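Nigerythrin (Desulfovibrio vulgaris subsp. vulgaris, PDB 1YUZ) serves as a homodimeric non-haem iron oxidoreductase with NADH peroxidase activity in vitro, pairing rubredoxin-like iron with a hemerythrin-like diiron centre. Local coordinates at residues M1-V7 and K188-F193; V151-R155 and G178-K182; A13-N17 and T143-L147; A72-H76 and A148-H152; E80-E86 and K137-F142. All blocks are in the same frame, centred on the assembly; numbering follows the deposited sequence. Where two conformers were deposited one is given.

Contact 1: M1-V7 and K188-F193; sequences MKVRAQV and KCPICF. With FE (Fe (III) ion), chain H.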
# COMPACT_ATOMS: atom_id res chain seq x y z
N MET B 1 -8.53 9.38 -2.55
CA MET B 1 -9.72 9.22 -1.66
C MET B 1 -10.81 10.19 -2.09
O MET B 1 -10.60 11.41 -2.11
CB MET B 1 -9.32 9.50 -0.21
CG MET B 1 -10.45 9.30 0.77
SD MET B 1 -9.94 9.73 2.43
CE MET B 1 -11.50 9.54 3.31
N LYS B 2 -11.97 9.65 -2.42
CA LYS B 2 -13.10 10.46 -2.86
C LYS B 2 -13.80 11.21 -1.73
O LYS B 2 -13.86 10.74 -0.59
CB LYS B 2 -14.14 9.58 -3.55
CG LYS B 2 -13.66 8.87 -4.80
CD LYS B 2 -14.78 8.00 -5.32
CE LYS B 2 -14.38 7.26 -6.58
NZ LYS B 2 -15.48 6.36 -7.01
N VAL B 3 -14.34 12.37 -2.08
CA VAL B 3 -15.08 13.18 -1.13
C VAL B 3 -16.49 12.60 -1.06
O VAL B 3 -17.12 12.38 -2.08
CB VAL B 3 -15.17 14.64 -1.60
CG1 VAL B 3 -16.09 15.43 -0.68
CG2 VAL B 3 -13.80 15.27 -1.63
N ARG B 4 -16.96 12.33 0.16
CA ARG B 4 -18.29 11.78 0.35
C ARG B 4 -19.22 12.91 0.80
O ARG B 4 -18.77 14.03 1.05
CB ARG B 4 -18.27 10.67 1.40
CG ARG B 4 -17.42 9.46 1.01
CD ARG B 4 -17.37 8.46 2.16
NE ARG B 4 -18.69 7.99 2.54
CZ ARG B 4 -18.97 7.37 3.68
NH1 ARG B 4 -18.01 7.14 4.56
NH2 ARG B 4 -20.21 6.98 3.94
N ALA B 5 -20.51 12.61 0.90
CA ALA B 5 -21.50 13.60 1.31
C ALA B 5 -21.18 14.15 2.70
O ALA B 5 -21.44 15.32 2.99
CB ALA B 5 -22.89 12.99 1.30
N GLN B 6 -20.64 13.30 3.56
CA GLN B 6 -20.28 13.72 4.91
C GLN B 6 -18.89 13.20 5.22
O GLN B 6 -18.40 12.28 4.55
CB GLN B 6 -21.28 13.19 5.94
CG GLN B 6 -21.45 11.68 5.94
CD GLN B 6 -22.81 11.25 5.42
OE1 GLN B 6 -23.19 11.58 4.30
NE2 GLN B 6 -23.54 10.50 6.23
N VAL B 7 -18.24 13.79 6.21
CA VAL B 7 -16.90 13.36 6.58
C VAL B 7 -16.97 11.94 7.14
O VAL B 7 -17.89 11.58 7.86
CB VAL B 7 -16.28 14.30 7.63
CG1 VAL B 7 -16.06 15.67 7.02
CG2 VAL B 7 -17.17 14.39 8.85
N LYS B 188 -11.76 19.95 -2.03
CA LYS B 188 -11.65 20.02 -0.58
C LYS B 188 -11.16 18.71 -0.01
O LYS B 188 -11.12 17.69 -0.70
CB LYS B 188 -13.00 20.38 0.04
CG LYS B 188 -14.06 19.30 -0.09
CD LYS B 188 -15.40 19.77 0.44
CE LYS B 188 -16.43 18.66 0.38
NZ LYS B 188 -17.77 19.12 0.83
N CYS B 189 -10.76 18.74 1.25
CA CYS B 189 -10.26 17.56 1.93
C CYS B 189 -11.37 16.53 2.13
O CYS B 189 -12.43 16.85 2.66
CB CYS B 189 -9.68 17.95 3.28
SG CYS B 189 -8.98 16.55 4.16
N PRO B 190 -11.15 15.28 1.71
CA PRO B 190 -12.17 14.24 1.88
C PRO B 190 -12.31 13.78 3.33
O PRO B 190 -13.29 13.13 3.69
CB PRO B 190 -11.69 13.13 0.96
CG PRO B 190 -10.20 13.26 1.05
CD PRO B 190 -10.00 14.75 0.96
N ILE B 191 -11.33 14.12 4.16
CA ILE B 191 -11.36 13.72 5.55
C ILE B 191 -12.02 14.75 6.47
O ILE B 191 -12.80 14.38 7.34
CB ILE B 191 -9.92 13.41 6.06
CG1 ILE B 191 -9.37 12.17 5.35
CG2 ILE B 191 -9.93 13.19 7.58
CD1 ILE B 191 -7.93 11.84 5.69
N CYS B 192 -11.74 16.03 6.25
CA CYS B 192 -12.31 17.08 7.10
C CYS B 192 -13.02 18.21 6.35
O CYS B 192 -13.54 19.14 6.98
CB CYS B 192 -11.21 17.70 7.98
SG CYS B 192 -10.03 18.70 7.05
N PHE B 193 -13.02 18.15 5.03
CA PHE B 193 -13.68 19.15 4.18
C PHE B 193 -13.03 20.53 4.07
O PHE B 193 -13.63 21.44 3.51
CB PHE B 193 -15.15 19.32 4.61
CG PHE B 193 -16.05 18.19 4.17
CD1 PHE B 193 -15.55 17.04 3.55
CD2 PHE B 193 -17.43 18.27 4.41
CE1 PHE B 193 -16.40 16.00 3.17
CE2 PHE B 193 -18.28 17.23 4.03
CZ PHE B 193 -17.77 16.10 3.41
FE FE H . -8.30 17.55 6.17
O HOH W 1 -15.01 11.67 2.19
O HOH W 2 -19.24 16.79 0.49

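Contact 2: V151-R155 and G178-K182; sequences VHAER and GYIHK. With FE2 (Fe (II) ion), chain G.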
# COMPACT_ATOMS: atom_id res chain seq x y z
N VAL B 151 -4.26 6.93 3.35
CA VAL B 151 -4.00 7.78 2.19
C VAL B 151 -2.48 7.83 2.00
O VAL B 151 -1.98 7.74 0.89
CB VAL B 151 -4.57 9.20 2.38
CG1 VAL B 151 -3.99 10.15 1.35
CG2 VAL B 151 -6.08 9.17 2.26
N HIS B 152 -1.75 7.95 3.11
CA HIS B 152 -0.29 7.99 3.04
C HIS B 152 0.23 6.69 2.44
O HIS B 152 1.17 6.69 1.64
CB HIS B 152 0.30 8.15 4.44
CG HIS B 152 -0.06 9.45 5.09
ND1 HIS B 152 0.15 9.69 6.43
CD2 HIS B 152 -0.60 10.59 4.59
CE1 HIS B 152 -0.24 10.91 6.73
NE2 HIS B 152 -0.71 11.48 5.63
N ALA B 153 -0.37 5.57 2.83
CA ALA B 153 0.05 4.27 2.32
C ALA B 153 -0.12 4.24 0.80
O ALA B 153 0.78 3.82 0.08
CB ALA B 153 -0.77 3.16 2.96
N GLU B 154 -1.27 4.71 0.32
CA GLU B 154 -1.51 4.71 -1.12
C GLU B 154 -0.53 5.63 -1.84
O GLU B 154 -0.02 5.28 -2.90
CB GLU B 154 -2.94 5.14 -1.43
CG GLU B 154 -3.24 5.13 -2.92
CD GLU B 154 -4.65 5.56 -3.26
OE1 GLU B 154 -4.93 5.74 -4.46
OE2 GLU B 154 -5.48 5.72 -2.34
N ARG B 155 -0.27 6.80 -1.27
CA ARG B 155 0.66 7.74 -1.88
C ARG B 155 2.05 7.13 -1.99
O ARG B 155 2.73 7.30 -3.00
CB ARG B 155 0.72 9.04 -1.06
CG ARG B 155 -0.55 9.90 -1.16
CD ARG B 155 -0.41 11.00 -2.21
NE ARG B 155 -0.07 10.50 -3.53
CZ ARG B 155 -0.89 9.84 -4.33
NH1 ARG B 155 -2.13 9.58 -3.94
NH2 ARG B 155 -0.48 9.44 -5.53
N GLY B 178 -4.07 14.90 8.22
CA GLY B 178 -2.97 14.42 7.42
C GLY B 178 -3.21 14.14 5.95
O GLY B 178 -2.33 13.61 5.29
N TYR B 179 -4.38 14.50 5.44
CA TYR B 179 -4.66 14.24 4.04
C TYR B 179 -3.67 14.91 3.09
O TYR B 179 -3.36 16.10 3.24
CB TYR B 179 -6.07 14.69 3.67
CG TYR B 179 -6.41 14.43 2.22
CD1 TYR B 179 -6.62 13.13 1.75
CD2 TYR B 179 -6.49 15.48 1.31
CE1 TYR B 179 -6.91 12.89 0.41
CE2 TYR B 179 -6.78 15.25 -0.03
CZ TYR B 179 -6.99 13.96 -0.47
OH TYR B 179 -7.30 13.73 -1.80
N ILE B 180 -3.19 14.14 2.13
CA ILE B 180 -2.26 14.64 1.13
C ILE B 180 -2.81 14.32 -0.24
O ILE B 180 -3.22 13.19 -0.50
CB ILE B 180 -0.87 13.97 1.26
CG1 ILE B 180 -0.22 14.39 2.58
CG2 ILE B 180 0.01 14.35 0.07
CD1 ILE B 180 1.06 13.65 2.90
N HIS B 181 -2.82 15.32 -1.11
CA HIS B 181 -3.30 15.13 -2.47
C HIS B 181 -2.16 15.42 -3.43
O HIS B 181 -1.41 16.37 -3.23
CB HIS B 181 -4.45 16.09 -2.79
CG HIS B 181 -5.24 15.69 -4.00
ND1 HIS B 181 -6.32 14.84 -3.93
CD2 HIS B 181 -5.06 15.97 -5.31
CE1 HIS B 181 -6.77 14.61 -5.15
NE2 HIS B 181 -6.03 15.29 -6.00
N LYS B 182 -2.03 14.59 -4.46
CA LYS B 182 -0.99 14.79 -5.46
C LYS B 182 -1.61 15.52 -6.64
O LYS B 182 -2.52 15.01 -7.29
CB LYS B 182 -0.42 13.45 -5.93
CG LYS B 182 0.64 13.60 -7.02
CD LYS B 182 1.23 12.25 -7.42
CE LYS B 182 2.27 12.39 -8.53
NZ LYS B 182 1.67 12.82 -9.82
FE FE2 G . 1.03 8.54 8.11
O HOH W 3 -4.19 11.19 -2.12
O HOH W 4 2.00 7.48 9.87

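Contact 3: A13-N17 and T143-L147; sequences ATNFN and TRAKL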
# COMPACT_ATOMS: atom_id res chain seq x y z
N ALA B 13 -18.38 4.69 8.12
CA ALA B 13 -17.35 4.10 7.26
C ALA B 13 -17.17 2.63 7.58
O ALA B 13 -17.43 2.20 8.70
CB ALA B 13 -16.04 4.85 7.44
N THR B 14 -16.69 1.86 6.60
CA THR B 14 -16.51 0.43 6.81
C THR B 14 -15.08 -0.09 6.71
O THR B 14 -14.86 -1.28 6.50
CB THR B 14 -17.42 -0.38 5.86
OG1 THR B 14 -17.09 -0.09 4.49
CG2 THR B 14 -18.88 -0.02 6.11
N ASN B 15 -14.10 0.80 6.85
CA ASN B 15 -12.70 0.37 6.82
C ASN B 15 -12.02 0.70 8.15
O ASN B 15 -10.85 1.06 8.19
CB ASN B 15 -11.95 1.01 5.64
CG ASN B 15 -11.98 2.52 5.65
OD1 ASN B 15 -12.69 3.15 6.44
ND2 ASN B 15 -11.20 3.13 4.76
N PHE B 16 -12.77 0.56 9.24
CA PHE B 16 -12.24 0.85 10.56
C PHE B 16 -11.94 -0.39 11.40
O PHE B 16 -11.65 -0.28 12.59
CB PHE B 16 -13.21 1.75 11.33
CG PHE B 16 -13.07 3.21 10.98
CD1 PHE B 16 -13.41 3.66 9.71
CD2 PHE B 16 -12.59 4.12 11.92
CE1 PHE B 16 -13.27 5.01 9.38
CE2 PHE B 16 -12.45 5.47 11.60
CZ PHE B 16 -12.79 5.91 10.32
N ASN B 17 -12.01 -1.56 10.79
CA ASN B 17 -11.73 -2.78 11.53
C ASN B 17 -10.25 -2.94 11.84
O ASN B 17 -9.38 -2.48 11.09
CB ASN B 17 -12.25 -4.00 10.77
CG ASN B 17 -13.76 -4.01 10.67
OD1 ASN B 17 -14.45 -3.96 11.68
ND2 ASN B 17 -14.27 -4.07 9.45
N THR B 143 -9.54 8.80 14.75
CA THR B 143 -10.20 8.58 13.47
C THR B 143 -9.55 9.42 12.38
O THR B 143 -9.25 8.92 11.29
CB THR B 143 -11.70 8.93 13.55
OG1 THR B 143 -12.38 7.93 14.32
CG2 THR B 143 -12.32 9.01 12.17
N ARG B 144 -9.34 10.70 12.66
CA ARG B 144 -8.73 11.59 11.69
C ARG B 144 -7.35 11.08 11.29
O ARG B 144 -7.02 11.03 10.10
CB ARG B 144 -8.62 13.02 12.24
CG ARG B 144 -9.94 13.78 12.26
CD ARG B 144 -9.74 15.26 11.93
NE ARG B 144 -11.00 15.99 11.85
CZ ARG B 144 -12.01 15.67 11.04
NH1 ARG B 144 -11.89 14.63 10.23
NH2 ARG B 144 -13.12 16.39 11.03
N ALA B 145 -6.55 10.69 12.27
CA ALA B 145 -5.21 10.18 11.99
C ALA B 145 -5.30 8.90 11.16
O ALA B 145 -4.63 8.78 10.14
CB ALA B 145 -4.46 9.90 13.30
N LYS B 146 -6.14 7.97 11.60
CA LYS B 146 -6.33 6.69 10.92
C LYS B 146 -6.66 6.86 9.44
O LYS B 146 -6.09 6.16 8.59
CB LYS B 146 -7.44 5.90 11.63
CG LYS B 146 -7.84 4.57 10.99
CD LYS B 146 -8.94 4.74 9.96
CE LYS B 146 -9.47 3.40 9.47
NZ LYS B 146 -8.52 2.69 8.57
N LEU B 147 -7.56 7.77 9.13
CA LEU B 147 -7.97 8.01 7.75
C LEU B 147 -6.83 8.53 6.89
O LEU B 147 -6.70 8.16 5.73
CB LEU B 147 -9.13 9.00 7.71
CG LEU B 147 -10.44 8.44 8.26
CD1 LEU B 147 -11.43 9.57 8.49
CD2 LEU B 147 -11.01 7.40 7.31

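Contact 4: A72-H76 and A148-H152; sequences AELIH and AESVH. With FE2 (Fe (II) ion), chain G; FE (Fe (III) ion), chain F.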
# COMPACT_ATOMS: atom_id res chain seq x y z
N ALA B 72 2.39 15.79 8.05
CA ALA B 72 1.10 15.22 8.40
C ALA B 72 1.17 14.54 9.76
O ALA B 72 0.27 14.68 10.58
CB ALA B 72 0.67 14.21 7.34
N GLU B 73 2.26 13.82 10.02
CA GLU B 73 2.40 13.15 11.30
C GLU B 73 2.51 14.18 12.42
O GLU B 73 2.05 13.93 13.54
CB GLU B 73 3.63 12.23 11.30
CG GLU B 73 3.71 11.23 10.15
CD GLU B 73 2.44 10.44 9.91
OE1 GLU B 73 1.69 10.16 10.88
OE2 GLU B 73 2.20 10.06 8.75
N LEU B 74 3.10 15.33 12.13
CA LEU B 74 3.23 16.38 13.14
C LEU B 74 1.85 16.93 13.49
O LEU B 74 1.60 17.32 14.63
CB LEU B 74 4.13 17.50 12.62
CG LEU B 74 4.57 18.53 13.66
CD1 LEU B 74 5.25 17.83 14.83
CD2 LEU B 74 5.50 19.55 13.01
N ILE B 75 0.95 16.95 12.51
CA ILE B 75 -0.42 17.40 12.73
C ILE B 75 -1.09 16.39 13.64
O ILE B 75 -1.82 16.76 14.56
CB ILE B 75 -1.19 17.52 11.39
CG1 ILE B 75 -0.66 18.72 10.60
CG2 ILE B 75 -2.69 17.66 11.65
CD1 ILE B 75 -1.25 18.87 9.22
N HIS B 76 -0.84 15.10 13.41
CA HIS B 76 -1.42 14.05 14.24
C HIS B 76 -0.94 14.22 15.68
O HIS B 76 -1.72 14.14 16.62
CB HIS B 76 -1.02 12.68 13.71
CG HIS B 76 -1.60 12.36 12.37
ND1 HIS B 76 -1.19 11.30 11.60
CD2 HIS B 76 -2.57 12.99 11.65
CE1 HIS B 76 -1.87 11.28 10.47
NE2 HIS B 76 -2.71 12.29 10.47
N ALA B 148 -6.00 9.40 7.46
CA ALA B 148 -4.89 9.95 6.71
C ALA B 148 -3.82 8.89 6.45
O ALA B 148 -3.19 8.88 5.40
CB ALA B 148 -4.28 11.13 7.46
N GLU B 149 -3.63 7.97 7.40
CA GLU B 149 -2.60 6.95 7.24
C GLU B 149 -2.82 6.05 6.02
O GLU B 149 -1.86 5.70 5.34
CB GLU B 149 -2.49 6.08 8.50
CG GLU B 149 -2.43 6.87 9.81
CD GLU B 149 -1.23 7.78 9.95
OE1 GLU B 149 -0.79 8.38 8.94
OE2 GLU B 149 -0.74 7.93 11.09
N SER B 150 -4.06 5.68 5.75
CA SER B 150 -4.28 4.83 4.59
C SER B 150 -4.04 5.62 3.30
O SER B 150 -3.66 5.05 2.28
CB SER B 150 -5.68 4.20 4.63
OG SER B 150 -6.69 5.18 4.75
N VAL B 151 -4.26 6.93 3.35
CA VAL B 151 -4.00 7.78 2.19
C VAL B 151 -2.48 7.83 2.00
O VAL B 151 -1.98 7.74 0.89
CB VAL B 151 -4.57 9.20 2.38
CG1 VAL B 151 -3.99 10.15 1.35
CG2 VAL B 151 -6.08 9.17 2.26
N HIS B 152 -1.75 7.95 3.11
CA HIS B 152 -0.29 7.99 3.04
C HIS B 152 0.23 6.69 2.44
O HIS B 152 1.17 6.69 1.64
CB HIS B 152 0.30 8.15 4.44
CG HIS B 152 -0.06 9.45 5.09
ND1 HIS B 152 0.15 9.69 6.43
CD2 HIS B 152 -0.60 10.59 4.59
CE1 HIS B 152 -0.24 10.91 6.73
NE2 HIS B 152 -0.71 11.48 5.63
FE FE2 G . 1.03 8.54 8.11
FE FE F . 1.24 8.14 11.55
O HOH W 4 2.00 7.48 9.87

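Contact 5: E80-E86 and K137-F142; sequences EYALVAE and KAVHVF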
# COMPACT_ATOMS: atom_id res chain seq x y z
N GLU B 80 -3.26 14.81 19.05
CA GLU B 80 -3.18 13.89 20.17
C GLU B 80 -2.64 14.58 21.42
O GLU B 80 -3.16 14.38 22.52
CB GLU B 80 -2.31 12.69 19.77
CG GLU B 80 -2.98 11.87 18.67
CD GLU B 80 -2.04 11.00 17.84
OE1 GLU B 80 -0.81 11.06 18.03
OE2 GLU B 80 -2.56 10.26 16.98
N TYR B 81 -1.61 15.40 21.24
CA TYR B 81 -1.02 16.13 22.36
C TYR B 81 -2.04 17.04 23.04
O TYR B 81 -2.07 17.13 24.27
CB TYR B 81 0.17 16.95 21.87
CG TYR B 81 0.75 17.88 22.91
CD1 TYR B 81 1.30 17.38 24.09
CD2 TYR B 81 0.73 19.26 22.73
CE1 TYR B 81 1.84 18.23 25.05
CE2 TYR B 81 1.26 20.12 23.69
CZ TYR B 81 1.81 19.60 24.84
OH TYR B 81 2.33 20.45 25.80
N ALA B 82 -2.86 17.71 22.25
CA ALA B 82 -3.87 18.62 22.80
C ALA B 82 -4.76 17.88 23.79
O ALA B 82 -5.11 18.42 24.84
CB ALA B 82 -4.70 19.22 21.69
N LEU B 83 -5.13 16.65 23.46
CA LEU B 83 -5.97 15.86 24.34
C LEU B 83 -5.23 15.43 25.60
O LEU B 83 -5.77 15.50 26.70
CB LEU B 83 -6.50 14.62 23.62
CG LEU B 83 -7.50 14.85 22.48
CD1 LEU B 83 -8.00 13.51 21.96
CD2 LEU B 83 -8.66 15.70 22.98
N VAL B 84 -3.99 14.99 25.44
CA VAL B 84 -3.20 14.57 26.59
C VAL B 84 -2.93 15.74 27.53
O VAL B 84 -2.99 15.59 28.75
CB VAL B 84 -1.84 13.97 26.15
CG1 VAL B 84 -1.00 13.63 27.37
CG2 VAL B 84 -2.07 12.73 25.30
N ALA B 85 -2.66 16.91 26.96
CA ALA B 85 -2.38 18.11 27.74
C ALA B 85 -3.52 18.52 28.67
O ALA B 85 -3.27 18.99 29.78
CB ALA B 85 -2.04 19.27 26.80
N GLU B 86 -4.75 18.35 28.20
CA GLU B 86 -5.92 18.71 28.99
C GLU B 86 -6.10 17.77 30.17
O GLU B 86 -6.59 18.16 31.23
CB GLU B 86 -7.17 18.67 28.11
CG GLU B 86 -7.13 19.61 26.93
CD GLU B 86 -8.36 19.50 26.05
OE1 GLU B 86 -9.48 19.67 26.58
OE2 GLU B 86 -8.21 19.24 24.84
N LYS B 137 -13.76 12.48 22.17
CA LYS B 137 -12.71 13.36 21.68
C LYS B 137 -11.56 12.53 21.10
O LYS B 137 -11.03 12.85 20.04
CB LYS B 137 -12.19 14.26 22.80
CG LYS B 137 -13.20 15.30 23.28
CD LYS B 137 -12.58 16.28 24.27
CE LYS B 137 -13.54 17.42 24.58
NZ LYS B 137 -12.96 18.45 25.48
N ALA B 138 -11.20 11.46 21.81
CA ALA B 138 -10.13 10.58 21.37
C ALA B 138 -10.56 9.83 20.12
O ALA B 138 -9.76 9.62 19.21
CB ALA B 138 -9.77 9.61 22.48
N VAL B 139 -11.82 9.40 20.07
CA VAL B 139 -12.31 8.70 18.90
C VAL B 139 -12.14 9.61 17.68
O VAL B 139 -11.70 9.17 16.62
CB VAL B 139 -13.81 8.32 19.05
CG1 VAL B 139 -14.37 7.87 17.71
CG2 VAL B 139 -13.96 7.21 20.09
N HIS B 140 -12.48 10.88 17.85
CA HIS B 140 -12.36 11.84 16.76
C HIS B 140 -10.92 11.99 16.29
O HIS B 140 -10.62 11.88 15.10
CB HIS B 140 -12.89 13.21 17.20
CG HIS B 140 -12.65 14.31 16.22
ND1 HIS B 140 -13.35 14.42 15.04
CD2 HIS B 140 -11.76 15.33 16.22
CE1 HIS B 140 -12.92 15.47 14.37
NE2 HIS B 140 -11.95 16.04 15.06
N VAL B 141 -10.01 12.24 17.23
CA VAL B 141 -8.61 12.41 16.89
C VAL B 141 -8.00 11.17 16.25
O VAL B 141 -7.34 11.26 15.22
CB VAL B 141 -7.79 12.81 18.14
CG1 VAL B 141 -6.30 12.75 17.83
CG2 VAL B 141 -8.18 14.23 18.58
N PHE B 142 -8.23 10.01 16.86
CA PHE B 142 -7.69 8.76 16.33
C PHE B 142 -8.27 8.45 14.95
O PHE B 142 -7.59 7.90 14.09
CB PHE B 142 -7.99 7.60 17.28
CG PHE B 142 -7.15 7.59 18.53
CD1 PHE B 142 -7.68 7.12 19.72
CD2 PHE B 142 -5.82 8.01 18.51
CE1 PHE B 142 -6.90 7.04 20.88
CE2 PHE B 142 -5.03 7.94 19.66
CZ PHE B 142 -5.58 7.46 20.85

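Contact 1: M1-V7 and K188-F193
The ring of Phe193 is sandwiched between a methyl and an ammonium group. On one face Val7 CG1 makes a CH-pi contact 3.6 Å from the centroid, 6° off the normal; on the opposite face NZ of Lys188 lies above the ring centre, carried there by an extended chain. The backbone curls round the rim, where the carbonyl Arg4 O comes to 3.3 Å from Phe193 CZ at the edge, so the positive ring hydrogens meet a negative oxygen.

No direct hydrogen bond joins the segments; water does the work. One molecule donates to Pro190 O (2.7 Å) and to Lys2 O while accepting from Arg4 N, and a second links Lys188 NZ to Arg4 O. Apolar groups fill in between: Met1, its CG anti to the backbone N (chi1 -177°), lays SD 3.8 Å from both Pro190 CG and Ile191 CG1, a slender thioether lying along both. Val3 CG1 presses unusually close to Lys188 CE, at 3.4 Å.

Cys189 and Cys192 bind the iron(III) in a rubredoxin knuckle, with Cys192 N donating to Cys189 SG at 3.5 Å; Cys174 and Cys177 complete the site. The N-terminal chain covers the outer side of this knuckle, whose Ile191 rests on Leu147 and Ala148 of helix 136-161, while Met1 reaches Val151 of that helix and Lys2 forms a salt bridge with Asp167 of the second subunit.

Contact 2: V151-R155 and G178-K182
His152 NE2 donates to Gly178 O over 2.7 Å, a fairly straight bond (155° at the hydrogen) in which the oxygen lies near the imidazole plane while the donor is tilted from the carbonyl plane. Its other nitrogen, ND1, binds the iron(II) at 2.2 Å. The backbone carbonyl therefore fixes the rotation of a metal ligand, and a residue without a side chain lets the loop come this close to the ring. Through Gly178, which follows the iron ligand Cys177, the bond also makes a short path between two iron centres, along which electrons might pass.

Ile180 brings CD1 to 3.9 Å from His152 CD2, the two side chains crossing at about a right angle. Val151, with CG1 anti to the backbone N (chi1 165°), fits that methyl against Ile180 O and 4.0 Å from Tyr179 CD1. Arg155 bends at chi2 and chi3, which lays one face of its guanidinium against Lys182 CB; a water takes a hydrogen from Arg155 NH1 and gives one to Ile180 O at 2.8 Å. Tyr179 OH shares a 2.6 Å hydrogen bond with His181 ND1, tying down a ring that packs on Cys189 and Pro190.

Helix 136-161 and strand 180-182 run 29° apart here, 9.2 Å between axes. Ile180 also touches Phe171 and Leu173 of the adjoining strand 171-173 and Thr69 of helix 60-87, and Lys182 NZ forms salt bridges with Asp167 and Asp169.

Contact 3: A13-N17 and T143-L147
Phe16 reaches across to Lys146, Thr143 and Leu147 with its ring alone. From CB the torsion chi1 of -81° sets CG anti to the carbonyl carbon and swings the ring toward the helix. CG lies 3.9 Å from Lys146 CE, and CD1 and CD2 are nearly as close to that same carbon. Farther along, CE1 faces Leu147 CD2, while CE2 comes to 3.6 Å from Thr143 CG2. At the tip CZ touches two methyls, that of Thr143 and Leu147 CD2 at 3.8 Å.

The three helix residues meet the ring in different ways. Lys146 CE stands over one face, 3.8 Å from the centroid and 8° off the normal, a CH-pi contact probably strengthened, since the ammonium should polarise the hydrogens on CE. Thr143 CG2 meets the edge in the ring plane, and Leu147 crosses at about a right angle. The lysine chain is long enough to cover the ring and still be polar at its end: bent at chi2 and chi4, it brings NZ to Asn15 O for a weak 2.9 Å hydrogen bond. Its stronger partner is Tyr160 OH of the second subunit.

The loop ahead of helix 29-56 is in this way laid on helix 136-161 beside the dimer interface. Phe16 and Thr143 both touch Ile127 of helix 104-132, and Thr14 hydrogen-bonds Asp164 and Tyr59 of the second subunit.

Contact 4: A72-H76 and A148-H152
Glu73 and Glu149 reach from facing helices to bridge the same two irons. Glu73 OE2 binds the iron(II) at 2.0 Å and its OE1 the iron(III) at 2.2 Å; Glu149 repeats this with OE1 and OE2, each at 2.0 Å from the respective metal. Water 4 is a third bridge, and His152 ND1 takes a further place on the iron(II). The carboxylate oxygens stand only 3.3 Å apart at Glu73 OE1 and Glu149 OE2, a closeness between like charges that the shared cations presumably make tolerable. Glu40 and Glu118 complete the iron(III) shell, Glu115 that of the iron(II).

Both bridging chains bend at chi2 (-49° in Glu73), so that each carboxylate spans the pair, one oxygen to each metal. Around them, small residues leave room for flat ones: Ala72 CB packs 3.5 Å from His152 CE1, and Ala148 CB lies 3.6 Å from His76 NE2, at the ring edge. The imidazole of His152 is nearly perpendicular to the carboxylate of Glu73 (82°). His76 ND1 donates weakly to Glu73 OE1 and also hydrogen-bonds Glu40, so it may steady two ligands from the second shell. ND1 lies 4.0 Å from the iron(III), nearly in the ring plane; as in rubrerythrin, this histidine probably receives the iron when it moves on reduction.

Helices 60-87 and 136-161 run antiparallel (166°), and each carries a Glu-x-x-His pair, the paired signature of the ferritin-like diiron four-helix bundle.

Contact 5: E80-E86 and K137-F142
Leu83 and Val141 turn toward each other through complementary first torsions: Leu83 sets CG anti to its carbonyl carbon (chi1 -68°), and Val141 places CG1 anti to its amide nitrogen (chi1 170°), which leaves CG2 aimed at the leucine. The two side chains meet tip to tip, Leu83 CD1 only 3.5 Å from Val141 CG2, closer than carbons normally pack. The same leucine methyl lies 3.6 Å from Lys137 O, and its twin CD2 rests 3.8 Å from Lys137 CB, so the fork packs on one turn of the partner helix, CD1 toward the small Ala138 and Val141 and CD2 on Lys137.

Helices 60-87 and 136-161 are neighbours in the ferritin-like four-helix bundle, antiparallel here at 160° with axes 10.3 Å apart. Toward the surface, Glu86 OE1 and Lys137 NZ make a long salt bridge of 3.8 Å, doubtful because Glu86 has two conformers.

Toward the diiron end the other valine branch, Val141 CG1, touches Glu80 CG at 3.5 Å. Glu80 suits this buried place because its aliphatic stem packs while its extended chain carries the carboxylate onward: OE2 meets the edge of the Phe142 ring and hydrogen-bonds Tyr123 OH on helix 104-132.

How the contacts relate
Four of the five contacts use helix 136-161. Along it come contact 5 (137-142), contact 3 (143-147), contact 4 (148-152) and contact 2 (151-155). Contacts 4 and 5 also share helix 60-87, their centres about 15 Å apart, and pack two helices of the diiron bundle against each other. Contact 2 lies about 8 Å from contact 4, shares Val151, His152 and the iron(II) with it, and brings the rubredoxin-like domain against the bundle. Contact 1 joins the N-terminus to that domain and encloses the others in sequence; its iron-binding knuckle touches contacts 2, 3 and 4. Contacts 1 to 4 reach the second subunit; 1, 2 and 4 bring both kinds of iron centre together within one chain.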